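Local coordinates for protein probable arabinosyltransferase B (Mycobacterium tuberculosis H37Rv, PDB 7BVF) that polymerises arabinose into the arabinan of arabinogalactan, a building step of the mycobacterial cell wall, as a membrane-embedded arabinosyltransferase, at residues Q105-N110 and K805-G810; R539-L544 and F634-C639; P757-G762 and Y835-A840; E800-K805 and G923-A928; P918-G923 and R930-A935. All blocks are in the same frame, centred on the assembly; numbering follows the deposited sequence.

Contact 1: Q105-N110 and K805-G810; sequences QGKDAN and KPNQPG
K107 reaches across to the backbone of Q808, and D108 meets N807 beside it. In the lysine, chi1 of -169° sets CG anti to the backbone N; the extended chain beyond it carries NZ to Q808 O, 2.6 Å away in a hydrogen bond. The approach is close to the direction of the carbonyl, with a C=O...N angle of 158° and the donor tilted a little out of the carbonyl plane. T811 takes a second hydrogen bond from the same NZ through OG1, and D1041 adds a long, weak ion pair, so the ammonium has two hydrogen-bond acceptors, Q808 O and T811 OG1, and a weak ionic partner. The lysine tail also slides past N807 in the opposite direction, CE lying 3.9 Å from N807 ND2.

D108 and N807 point at each other tip to tip, carboxylate and amide nearly coplanar at 10°. N807 ND2 gives D108 OD2 a weak hydrogen bond of 3.4 Å; D108 OD1 lies a little closer but at a poor angle and is not bonded. One firm bond and one weak bond therefore span a small contact at the protein surface. The contact ties the loop between helix 85-89 and strand 122-126, in the concanavalin-like region, to the long loop that leads from strand 801-802 to strand 845-846 in the C-terminal region.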
# COMPACT_ATOMS: atom_id res chain seq x y z
N GLN A 105 38.65 7.48 -11.08
CA GLN A 105 38.14 7.62 -9.73
C GLN A 105 36.68 8.04 -9.68
O GLN A 105 36.24 8.60 -8.67
CB GLN A 105 39.01 8.61 -8.95
CG GLN A 105 39.02 10.01 -9.53
CD GLN A 105 40.12 10.21 -10.56
OE1 GLN A 105 40.69 9.25 -11.06
NE2 GLN A 105 40.41 11.46 -10.88
N GLY A 106 35.91 7.76 -10.73
CA GLY A 106 34.50 8.07 -10.74
C GLY A 106 33.72 7.26 -9.73
O GLY A 106 34.31 6.46 -8.99
N LYS A 107 32.40 7.43 -9.68
CA LYS A 107 31.61 6.70 -8.69
C LYS A 107 31.58 5.21 -9.00
O LYS A 107 32.06 4.39 -8.22
CB LYS A 107 30.19 7.27 -8.63
CG LYS A 107 29.39 6.77 -7.45
CD LYS A 107 28.06 7.48 -7.36
CE LYS A 107 27.18 6.89 -6.29
NZ LYS A 107 25.81 7.48 -6.33
N ASP A 108 31.01 4.85 -10.15
CA ASP A 108 31.12 3.50 -10.69
C ASP A 108 31.80 3.64 -12.04
O ASP A 108 31.14 3.70 -13.08
CB ASP A 108 29.77 2.83 -10.80
CG ASP A 108 29.13 2.57 -9.45
OD1 ASP A 108 29.88 2.40 -8.47
OD2 ASP A 108 27.88 2.54 -9.38
N ALA A 109 33.12 3.69 -12.02
CA ALA A 109 33.87 3.86 -13.25
C ALA A 109 34.24 2.52 -13.87
O ALA A 109 34.21 2.38 -15.09
CB ALA A 109 35.13 4.69 -13.00
N ASN A 110 34.60 1.54 -13.05
CA ASN A 110 34.89 0.21 -13.58
C ASN A 110 33.67 -0.38 -14.25
O ASN A 110 33.74 -0.88 -15.38
CB ASN A 110 35.39 -0.70 -12.46
CG ASN A 110 36.68 -0.21 -11.86
OD1 ASN A 110 37.76 -0.43 -12.41
ND2 ASN A 110 36.59 0.47 -10.72
N LYS A 805 23.03 0.77 2.38
CA LYS A 805 23.92 -0.23 1.79
C LYS A 805 24.15 -0.02 0.30
O LYS A 805 25.31 0.21 -0.10
CB LYS A 805 23.40 -1.64 2.10
CG LYS A 805 24.48 -2.63 2.48
CD LYS A 805 23.91 -4.02 2.69
CE LYS A 805 24.94 -4.96 3.28
NZ LYS A 805 24.60 -6.39 3.04
N PRO A 806 23.14 -0.09 -0.57
CA PRO A 806 23.43 -0.03 -2.00
C PRO A 806 23.64 1.40 -2.47
O PRO A 806 23.23 2.37 -1.83
CB PRO A 806 22.17 -0.63 -2.64
CG PRO A 806 21.09 -0.51 -1.60
CD PRO A 806 21.69 -0.04 -0.31
N ASN A 807 24.32 1.52 -3.61
CA ASN A 807 24.62 2.83 -4.18
C ASN A 807 23.34 3.54 -4.57
O ASN A 807 22.58 3.06 -5.42
CB ASN A 807 25.54 2.68 -5.39
CG ASN A 807 27.00 2.87 -5.04
OD1 ASN A 807 27.37 2.83 -3.87
ND2 ASN A 807 27.83 3.09 -6.05
N GLN A 808 23.09 4.69 -3.94
CA GLN A 808 21.93 5.51 -4.22
C GLN A 808 22.27 6.59 -5.24
O GLN A 808 23.42 7.04 -5.32
CB GLN A 808 21.41 6.16 -2.94
CG GLN A 808 21.02 5.17 -1.86
CD GLN A 808 19.78 4.40 -2.21
OE1 GLN A 808 18.66 4.89 -2.04
NE2 GLN A 808 19.95 3.18 -2.72
N PRO A 809 21.30 7.02 -6.04
CA PRO A 809 21.60 8.01 -7.08
C PRO A 809 21.54 9.43 -6.56
O PRO A 809 20.72 9.78 -5.71
CB PRO A 809 20.49 7.77 -8.11
CG PRO A 809 19.35 7.28 -7.30
CD PRO A 809 19.94 6.48 -6.17
N GLY A 810 22.43 10.27 -7.08
CA GLY A 810 22.47 11.66 -6.70
C GLY A 810 22.80 11.87 -5.24
O GLY A 810 22.02 12.48 -4.51

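Contact 2: R539-L544 and F634-C639; sequences RRFGFL and FLLALC
The F541 ring receives the C639 thiol at its edge, SG lying near the ring plane, while the methyl ends of L635 and L636 approach the same ring obliquely. Chi1 of -176° sets F541 CG anti to the backbone N, and the ring's CE1 lies 4.3 Å from L636 CD2. F541 CB stays 3.7 Å from C639 SG. The second flat group, the R540 guanidinium, comes obliquely to the backbone carbonyl of L638, NH2 standing 3.1 Å from L638 O.

Around L544 the interface is aliphatic. L544 CB rests 3.6 Å from L635 CD1, and L544 CD1 meets L638 CD2 at 3.8 Å, the two leucine side chains crossing at about a right angle. This is antiparallel helix packing within the predicted membrane domain: the axes of segments 539-544 and 634-639, on helices 537-559 and 622-639, run 151° apart and approach to 9.9 Å. V710 and M714 of helix 706-727 cover F541 and L636, and an aromatic side chain of a neighbouring protein packs on L638.

No clear hydrogen bond joins the two segments, so dispersion forces carry most of the contact. The one charged side chain that touches the other helix, R540, faces the last turn of helix 622-639, where the carbonyl end of the helix would be expected to attract a positive charge.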
# COMPACT_ATOMS: atom_id res chain seq x y z
N ARG A 539 -8.26 18.76 -3.16
CA ARG A 539 -8.23 17.92 -4.34
C ARG A 539 -9.21 16.76 -4.27
O ARG A 539 -9.29 15.98 -5.22
CB ARG A 539 -6.81 17.39 -4.57
CG ARG A 539 -5.89 18.42 -5.18
CD ARG A 539 -4.45 18.18 -4.81
NE ARG A 539 -3.88 17.02 -5.49
CZ ARG A 539 -3.35 17.06 -6.71
NH1 ARG A 539 -3.31 18.20 -7.39
NH2 ARG A 539 -2.86 15.96 -7.24
N ARG A 540 -9.94 16.62 -3.17
CA ARG A 540 -10.99 15.61 -3.06
C ARG A 540 -12.35 16.16 -3.45
O ARG A 540 -13.15 15.45 -4.07
CB ARG A 540 -11.07 15.07 -1.63
CG ARG A 540 -9.89 14.26 -1.18
CD ARG A 540 -10.22 13.58 0.12
NE ARG A 540 -9.03 13.08 0.80
CZ ARG A 540 -9.06 12.32 1.89
NH1 ARG A 540 -7.94 11.91 2.44
NH2 ARG A 540 -10.22 11.98 2.42
N PHE A 541 -12.61 17.42 -3.10
CA PHE A 541 -13.95 17.99 -3.26
C PHE A 541 -14.36 18.04 -4.72
O PHE A 541 -15.51 17.72 -5.06
CB PHE A 541 -13.99 19.38 -2.64
CG PHE A 541 -15.34 20.02 -2.67
CD1 PHE A 541 -16.28 19.72 -1.71
CD2 PHE A 541 -15.67 20.92 -3.67
CE1 PHE A 541 -17.53 20.31 -1.73
CE2 PHE A 541 -16.91 21.51 -3.70
CZ PHE A 541 -17.84 21.20 -2.73
N GLY A 542 -13.44 18.44 -5.60
CA GLY A 542 -13.79 18.59 -7.01
C GLY A 542 -14.33 17.31 -7.62
O GLY A 542 -15.25 17.34 -8.44
N PHE A 543 -13.77 16.16 -7.22
CA PHE A 543 -14.22 14.89 -7.76
C PHE A 543 -15.42 14.34 -7.00
O PHE A 543 -16.32 13.73 -7.60
CB PHE A 543 -13.08 13.88 -7.75
CG PHE A 543 -13.49 12.50 -8.16
CD1 PHE A 543 -13.82 12.22 -9.47
CD2 PHE A 543 -13.55 11.48 -7.23
CE1 PHE A 543 -14.20 10.95 -9.85
CE2 PHE A 543 -13.93 10.20 -7.60
CZ PHE A 543 -14.25 9.94 -8.91
N LEU A 544 -15.46 14.53 -5.68
CA LEU A 544 -16.55 13.96 -4.89
C LEU A 544 -17.87 14.66 -5.20
O LEU A 544 -18.91 14.00 -5.32
CB LEU A 544 -16.23 14.05 -3.40
CG LEU A 544 -15.09 13.16 -2.90
CD1 LEU A 544 -15.10 13.07 -1.39
CD2 LEU A 544 -15.17 11.77 -3.52
N PHE A 634 -22.30 13.84 4.72
CA PHE A 634 -21.35 12.73 4.76
C PHE A 634 -20.18 12.97 3.82
O PHE A 634 -19.02 12.70 4.17
CB PHE A 634 -22.06 11.43 4.41
CG PHE A 634 -21.18 10.21 4.47
CD1 PHE A 634 -20.98 9.55 5.67
CD2 PHE A 634 -20.57 9.73 3.34
CE1 PHE A 634 -20.18 8.43 5.72
CE2 PHE A 634 -19.77 8.62 3.39
CZ PHE A 634 -19.57 7.96 4.58
N LEU A 635 -20.46 13.46 2.61
CA LEU A 635 -19.39 13.77 1.67
C LEU A 635 -18.46 14.83 2.22
O LEU A 635 -17.24 14.74 2.06
CB LEU A 635 -20.01 14.20 0.34
CG LEU A 635 -19.13 14.76 -0.78
CD1 LEU A 635 -19.63 14.23 -2.10
CD2 LEU A 635 -19.16 16.28 -0.80
N LEU A 636 -19.01 15.86 2.87
CA LEU A 636 -18.16 16.88 3.48
C LEU A 636 -17.29 16.31 4.59
O LEU A 636 -16.10 16.62 4.69
CB LEU A 636 -19.01 18.02 4.02
CG LEU A 636 -19.33 19.17 3.08
CD1 LEU A 636 -20.15 20.22 3.80
CD2 LEU A 636 -18.06 19.77 2.55
N ALA A 637 -17.88 15.47 5.45
CA ALA A 637 -17.11 14.85 6.52
C ALA A 637 -15.99 13.98 5.97
O ALA A 637 -14.92 13.89 6.58
CB ALA A 637 -18.03 14.01 7.41
N LEU A 638 -16.22 13.32 4.84
CA LEU A 638 -15.16 12.52 4.23
C LEU A 638 -14.10 13.39 3.57
O LEU A 638 -12.93 13.01 3.54
CB LEU A 638 -15.77 11.56 3.21
CG LEU A 638 -14.91 10.40 2.70
CD1 LEU A 638 -15.80 9.22 2.40
CD2 LEU A 638 -14.14 10.80 1.47
N CYS A 639 -14.49 14.54 3.03
CA CYS A 639 -13.55 15.41 2.34
C CYS A 639 -12.63 16.15 3.31
O CYS A 639 -11.46 16.36 3.01
CB CYS A 639 -14.31 16.41 1.47
SG CYS A 639 -13.28 17.56 0.56

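Contact 3: P757-G762 and Y835-A840; sequences PDTNAG and YGLDPA
N760 and T759 carry the contact together, one by hydrogen bonds and the other by close packing against Y835 and L837. The N760 amide grips the opposite main chain at two points. Its OD1 accepts D838 N at 3.1 Å, with the donor in the carbonyl plane and on a lone pair (C=O...N angle 121°). Its ND2 gives a bond of 3.0 Å to G836 O, which lies in the amide plane of the asparagine. Each end of the amide thus has its own backbone partner, and the pair fixes which way the amide is turned.

The packed side begins at T759. Its CG2 faces Y835 O, and its carbonyl oxygen lies 3.2 Å from L837 CD2; the threonine and leucine side chains cross at about a right angle. T759 and L837 are both buried, and F763 touches the leucine as well.

T759 is the centre of an inverse gamma turn, placed shortly after strand 753-756 of the mixed sheet, with N760 next to it facing the loop that precedes strand 845-846.

Toward solvent the contact thins out. G836 is exposed and lends little more than its carbonyl. D838 stands across the N760 side chain with carboxylate and amide planes 86° apart, its CB 3.4 Å from N760 OD1. The carboxylate itself turns to R841 through a long, weak ion pair, and N760 touches R841 too.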
# COMPACT_ATOMS: atom_id res chain seq x y z
N PRO A 757 29.03 31.16 1.71
CA PRO A 757 30.26 30.63 1.11
C PRO A 757 31.42 30.80 2.07
O PRO A 757 31.51 31.78 2.81
CB PRO A 757 30.44 31.49 -0.14
CG PRO A 757 29.85 32.80 0.25
CD PRO A 757 28.75 32.53 1.25
N ASP A 758 32.32 29.81 2.07
CA ASP A 758 33.46 29.78 3.00
C ASP A 758 32.96 29.81 4.45
O ASP A 758 33.12 30.79 5.17
CB ASP A 758 34.44 30.93 2.73
CG ASP A 758 35.66 30.87 3.62
OD1 ASP A 758 36.46 29.91 3.48
OD2 ASP A 758 35.83 31.77 4.47
N THR A 759 32.34 28.71 4.84
CA THR A 759 31.78 28.60 6.17
C THR A 759 32.87 28.32 7.20
O THR A 759 32.75 27.40 8.02
CB THR A 759 30.73 27.50 6.22
OG1 THR A 759 30.38 27.22 7.57
CG2 THR A 759 31.25 26.25 5.57
N ASN A 760 33.91 29.15 7.19
CA ASN A 760 34.96 29.12 8.20
C ASN A 760 35.16 30.48 8.84
O ASN A 760 36.03 30.62 9.70
CB ASN A 760 36.29 28.63 7.60
CG ASN A 760 36.38 27.13 7.54
OD1 ASN A 760 36.81 26.49 8.50
ND2 ASN A 760 36.00 26.55 6.42
N ALA A 761 34.40 31.49 8.42
CA ALA A 761 34.41 32.80 9.04
C ALA A 761 33.19 32.97 9.93
O ALA A 761 32.17 32.29 9.77
CB ALA A 761 34.43 33.90 7.97
N GLY A 762 33.30 33.88 10.88
CA GLY A 762 32.25 34.11 11.85
C GLY A 762 32.44 33.38 13.16
O GLY A 762 31.58 33.50 14.03
N TYR A 835 30.08 20.44 5.49
CA TYR A 835 29.86 21.79 4.98
C TYR A 835 31.14 22.49 4.56
O TYR A 835 31.10 23.61 4.06
CB TYR A 835 29.11 22.64 6.02
CG TYR A 835 27.70 22.18 6.23
CD1 TYR A 835 26.85 21.98 5.16
CD2 TYR A 835 27.22 21.91 7.50
CE1 TYR A 835 25.57 21.54 5.34
CE2 TYR A 835 25.94 21.47 7.69
CZ TYR A 835 25.12 21.29 6.61
OH TYR A 835 23.83 20.85 6.79
N GLY A 836 32.28 21.83 4.71
CA GLY A 836 33.55 22.44 4.43
C GLY A 836 34.25 23.04 5.62
O GLY A 836 35.15 23.86 5.43
N LEU A 837 33.85 22.68 6.83
CA LEU A 837 34.54 23.15 8.02
C LEU A 837 35.93 22.53 8.09
O LEU A 837 36.10 21.34 7.85
CB LEU A 837 33.74 22.80 9.27
CG LEU A 837 32.38 23.47 9.42
CD1 LEU A 837 31.49 22.69 10.37
CD2 LEU A 837 32.56 24.88 9.93
N ASP A 838 36.92 23.36 8.41
CA ASP A 838 38.30 22.91 8.42
C ASP A 838 38.62 22.18 9.72
O ASP A 838 38.66 22.81 10.78
CB ASP A 838 39.25 24.10 8.24
CG ASP A 838 40.58 23.70 7.64
OD1 ASP A 838 40.70 22.55 7.19
OD2 ASP A 838 41.50 24.54 7.63
N PRO A 839 38.86 20.87 9.67
CA PRO A 839 39.13 20.13 10.91
C PRO A 839 40.40 20.55 11.63
O PRO A 839 40.59 20.15 12.78
CB PRO A 839 39.22 18.67 10.44
CG PRO A 839 39.55 18.76 9.00
CD PRO A 839 38.88 19.99 8.49
N ALA A 840 41.26 21.34 11.00
CA ALA A 840 42.44 21.87 11.65
C ALA A 840 42.18 23.20 12.35
O ALA A 840 43.12 23.79 12.89
CB ALA A 840 43.58 22.05 10.64

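Contact 4: E800-K805 and G923-A928; sequences EAIVMK and GEQPKA
I802 crosses the side chain of K927 at about a right angle, its CD1 4.2 Å from K927 CG and equally far from Q925 CG. I802 CG1 sits anti to the carbonyl carbon (chi1 -57°), and an extended chi2 carries CD1 out to the two aliphatic stems. K927 turns CG into the crowded position between its backbone N and carbonyl carbon, which keeps the start of its chain beside I802.

Behind this exposed overlap the backbones meet. E800 N donates to A928 O at 2.6 Å, almost straight, with an N-H...O angle of 177° and the donor in the carbonyl plane. A928 CB sits 4.0 Å from E800 N. One step along, A801 O and K927 O lie 3.4 Å apart, two acceptors with no bond between them, so the chains do not continue as a ladder.

E800 occupies the tight turn joining the short antiparallel strands 797-798 and 801-802, and the contact links this turn to the loop before strand 932-935. W815 touches the A801 side chain.

A single, nearly straight backbone bond supplies the polar part of the contact, while the overlap of I802 with K927 accounts for much of the buried area. The chemistry is thus mixed: one main-chain hydrogen bond beside an apolar overlap at the surface.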
# COMPACT_ATOMS: atom_id res chain seq x y z
N GLU A 800 23.09 15.88 6.42
CA GLU A 800 21.72 15.91 5.93
C GLU A 800 21.35 14.65 5.15
O GLU A 800 20.61 14.70 4.17
CB GLU A 800 21.48 17.15 5.06
CG GLU A 800 21.79 18.45 5.76
CD GLU A 800 21.73 19.63 4.82
OE1 GLU A 800 22.42 20.64 5.08
OE2 GLU A 800 21.00 19.56 3.81
N ALA A 801 21.85 13.50 5.61
CA ALA A 801 21.55 12.24 4.96
C ALA A 801 21.93 11.10 5.89
O ALA A 801 22.58 11.30 6.91
CB ALA A 801 22.28 12.10 3.62
N ILE A 802 21.49 9.90 5.53
CA ILE A 802 21.80 8.68 6.27
C ILE A 802 22.28 7.64 5.26
O ILE A 802 21.54 7.27 4.34
CB ILE A 802 20.58 8.15 7.05
CG1 ILE A 802 20.06 9.22 8.00
CG2 ILE A 802 20.96 6.91 7.83
CD1 ILE A 802 18.91 8.76 8.86
N VAL A 803 23.51 7.17 5.44
CA VAL A 803 24.11 6.24 4.49
C VAL A 803 23.43 4.88 4.61
O VAL A 803 23.16 4.40 5.71
CB VAL A 803 25.63 6.13 4.74
CG1 VAL A 803 26.29 5.35 3.63
CG2 VAL A 803 26.24 7.50 4.85
N MET A 804 23.15 4.26 3.46
CA MET A 804 22.57 2.93 3.40
C MET A 804 23.44 2.04 2.52
O MET A 804 24.45 2.48 1.96
CB MET A 804 21.12 2.97 2.90
CG MET A 804 20.88 3.92 1.75
SD MET A 804 19.13 4.30 1.56
CE MET A 804 18.43 2.66 1.60
N LYS A 805 23.03 0.77 2.38
CA LYS A 805 23.92 -0.23 1.79
C LYS A 805 24.15 -0.02 0.30
O LYS A 805 25.31 0.21 -0.10
CB LYS A 805 23.40 -1.64 2.10
CG LYS A 805 24.48 -2.63 2.48
CD LYS A 805 23.91 -4.02 2.69
CE LYS A 805 24.94 -4.96 3.28
NZ LYS A 805 24.60 -6.39 3.04
N GLY A 923 14.93 16.84 12.46
CA GLY A 923 14.64 16.34 13.79
C GLY A 923 14.33 14.86 13.82
O GLY A 923 14.71 14.17 14.77
N GLU A 924 13.64 14.36 12.80
CA GLU A 924 13.33 12.95 12.70
C GLU A 924 14.47 12.12 12.12
O GLU A 924 14.35 10.90 12.04
CB GLU A 924 12.06 12.75 11.87
CG GLU A 924 10.91 13.65 12.27
CD GLU A 924 10.18 13.16 13.50
OE1 GLU A 924 9.49 12.13 13.41
OE2 GLU A 924 10.29 13.81 14.56
N GLN A 925 15.56 12.76 11.70
CA GLN A 925 16.77 12.10 11.23
C GLN A 925 17.88 12.38 12.24
O GLN A 925 18.65 13.34 12.07
CB GLN A 925 17.17 12.58 9.84
CG GLN A 925 16.27 12.08 8.72
CD GLN A 925 14.94 12.80 8.65
OE1 GLN A 925 14.86 14.01 8.90
NE2 GLN A 925 13.89 12.07 8.31
N PRO A 926 18.00 11.60 13.31
CA PRO A 926 18.87 11.97 14.43
C PRO A 926 20.36 11.84 14.16
O PRO A 926 21.15 12.10 15.08
CB PRO A 926 18.43 11.01 15.54
CG PRO A 926 17.10 10.50 15.12
CD PRO A 926 17.17 10.43 13.64
N LYS A 927 20.80 11.46 12.97
CA LYS A 927 22.23 11.38 12.67
C LYS A 927 22.49 12.08 11.34
O LYS A 927 22.60 11.44 10.29
CB LYS A 927 22.66 9.92 12.63
CG LYS A 927 21.58 9.03 12.03
CD LYS A 927 21.98 7.57 11.99
CE LYS A 927 21.58 6.85 13.25
NZ LYS A 927 21.71 5.38 13.09
N ALA A 928 22.60 13.41 11.36
CA ALA A 928 22.63 14.12 10.09
C ALA A 928 23.51 15.36 10.01
O ALA A 928 23.52 15.98 8.95
CB ALA A 928 21.19 14.50 9.71

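Contact 5: P918-G923 and R930-A935; sequences PDDLYG and RNLRFA
This is a buried, roughly antiparallel pairing in which P918-Y922 runs back beside R930-F934, against strand 932-935 of a C-terminal-domain sheet. The directions differ by 157°, and one backbone bond spans the pair, D919 N to R933 O at 3.3 Å; side chains do the rest.

At one end P918 lies alongside F934, pointing the same way, with P918 CB 3.6 Å from F934 CE2. Next, D920 CB touches L932 CD2 at 3.4 Å and R930 CD at 3.7 Å. The D920 carboxylate and R930 guanidinium are not in contact: D920 OD1 is 4.6 Å from R930 NH1, and the planes are 78° apart, leaving at most a longer-range attraction. R930 NH2 instead bonds to G881 O. On the other side of the pair L921 crosses R933 at about a right angle, with L921 CG 3.9 Å above one face of the guanidinium, offset toward its rim, while N931 O lies in plane at the edge. R933 is bent at chi3 (92°), and its NH2 lies 3.6 Å from L921 CD1.

Strand 932-935 is the outermost strand, within this chain, of a four-stranded antiparallel sheet. Strand 874-881 pairs with it through bonds of R930 to A879 and F934 to V875, and Y1052 of strand 1046-1053 packs against N931 and R933.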
# COMPACT_ATOMS: atom_id res chain seq x y z
N PRO A 918 16.79 25.52 19.88
CA PRO A 918 17.19 25.65 18.47
C PRO A 918 16.03 25.44 17.51
O PRO A 918 14.93 25.02 17.88
CB PRO A 918 18.25 24.56 18.32
CG PRO A 918 17.95 23.59 19.40
CD PRO A 918 17.48 24.41 20.54
N ASP A 919 16.30 25.74 16.25
CA ASP A 919 15.39 25.49 15.13
C ASP A 919 16.10 24.52 14.19
O ASP A 919 16.79 24.94 13.27
CB ASP A 919 15.03 26.77 14.39
CG ASP A 919 14.16 27.70 15.21
OD1 ASP A 919 13.24 27.20 15.89
OD2 ASP A 919 14.39 28.92 15.17
N ASP A 920 15.93 23.23 14.43
CA ASP A 920 16.50 22.23 13.53
C ASP A 920 15.43 21.71 12.58
O ASP A 920 14.25 21.66 12.91
CB ASP A 920 17.14 21.07 14.29
CG ASP A 920 16.21 20.43 15.30
OD1 ASP A 920 16.72 19.65 16.14
OD2 ASP A 920 15.00 20.69 15.28
N LEU A 921 15.87 21.32 11.39
CA LEU A 921 14.98 20.80 10.37
C LEU A 921 14.98 19.29 10.29
O LEU A 921 13.94 18.69 9.99
CB LEU A 921 15.36 21.37 9.00
CG LEU A 921 15.78 22.83 8.96
CD1 LEU A 921 16.10 23.23 7.54
CD2 LEU A 921 14.70 23.72 9.53
N TYR A 922 16.12 18.66 10.55
CA TYR A 922 16.25 17.21 10.48
C TYR A 922 16.09 16.59 11.87
O TYR A 922 16.97 15.91 12.39
CB TYR A 922 17.59 16.84 9.85
CG TYR A 922 17.77 17.47 8.49
CD1 TYR A 922 17.23 16.88 7.36
CD2 TYR A 922 18.47 18.66 8.34
CE1 TYR A 922 17.37 17.46 6.13
CE2 TYR A 922 18.62 19.24 7.10
CZ TYR A 922 18.07 18.63 6.00
OH TYR A 922 18.21 19.20 4.76
N GLY A 923 14.93 16.84 12.46
CA GLY A 923 14.64 16.34 13.79
C GLY A 923 14.33 14.86 13.82
O GLY A 923 14.71 14.17 14.77
N ARG A 930 23.31 18.56 11.37
CA ARG A 930 22.13 19.28 10.90
C ARG A 930 22.17 20.79 11.07
O ARG A 930 21.21 21.45 10.65
CB ARG A 930 20.89 18.74 11.60
CG ARG A 930 20.75 19.19 13.02
CD ARG A 930 19.65 18.43 13.68
NE ARG A 930 19.86 17.01 13.50
CZ ARG A 930 20.13 16.18 14.49
NH1 ARG A 930 20.20 16.63 15.73
NH2 ARG A 930 20.32 14.90 14.24
N ASN A 931 23.21 21.38 11.67
CA ASN A 931 23.40 22.83 11.62
C ASN A 931 22.23 23.58 12.28
O ASN A 931 21.43 24.24 11.63
CB ASN A 931 23.60 23.27 10.17
CG ASN A 931 24.14 24.66 10.05
OD1 ASN A 931 23.60 25.60 10.62
ND2 ASN A 931 25.22 24.81 9.30
N LEU A 932 22.14 23.44 13.61
CA LEU A 932 21.15 24.16 14.40
C LEU A 932 21.35 25.67 14.29
O LEU A 932 22.47 26.15 14.11
CB LEU A 932 21.29 23.77 15.87
CG LEU A 932 21.35 22.30 16.26
CD1 LEU A 932 21.62 22.18 17.75
CD2 LEU A 932 20.10 21.58 15.89
N ARG A 933 20.27 26.43 14.44
CA ARG A 933 20.31 27.87 14.24
C ARG A 933 19.50 28.61 15.29
O ARG A 933 18.37 28.22 15.61
CB ARG A 933 19.79 28.25 12.85
CG ARG A 933 18.52 27.56 12.46
CD ARG A 933 18.34 27.58 10.97
NE ARG A 933 18.89 26.40 10.32
CZ ARG A 933 18.60 26.04 9.08
NH1 ARG A 933 17.76 26.76 8.36
NH2 ARG A 933 19.15 24.96 8.55
N PHE A 934 20.07 29.69 15.82
CA PHE A 934 19.46 30.51 16.86
C PHE A 934 19.35 31.94 16.35
O PHE A 934 20.37 32.57 16.04
CB PHE A 934 20.27 30.48 18.16
CG PHE A 934 20.56 29.11 18.67
CD1 PHE A 934 21.67 28.42 18.24
CD2 PHE A 934 19.73 28.50 19.58
CE1 PHE A 934 21.94 27.15 18.70
CE2 PHE A 934 19.99 27.24 20.05
CZ PHE A 934 21.10 26.57 19.61
N ALA A 935 18.13 32.46 16.28
CA ALA A 935 17.91 33.81 15.76
C ALA A 935 18.47 34.86 16.71
O ALA A 935 18.19 34.84 17.91
CB ALA A 935 16.42 34.04 15.54

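Contacts 2 and 5 are buried, contact 3 partly so, and contacts 1 and 4 lie at the surface. Contact 2 stands apart in the membrane region, its nearest atoms about 21 Å or more from the other four, and is almost wholly apolar. Contact 1 alone bridges the concanavalin-like and C-terminal regions, through a lysine-to-carbonyl bond and a weak amide-carboxylate one. Contacts 3, 4 and 5 form one cluster: Y835 packs on N931, E800 reaches Y922, probably by a hydrogen bond, and G923 belongs to both 4 and 5. Contact 3 relies on an asparagine amide gripping main chain, contact 4 on one backbone bond beside an apolar overlap, contact 5 mainly on side-chain packing at a sheet edge.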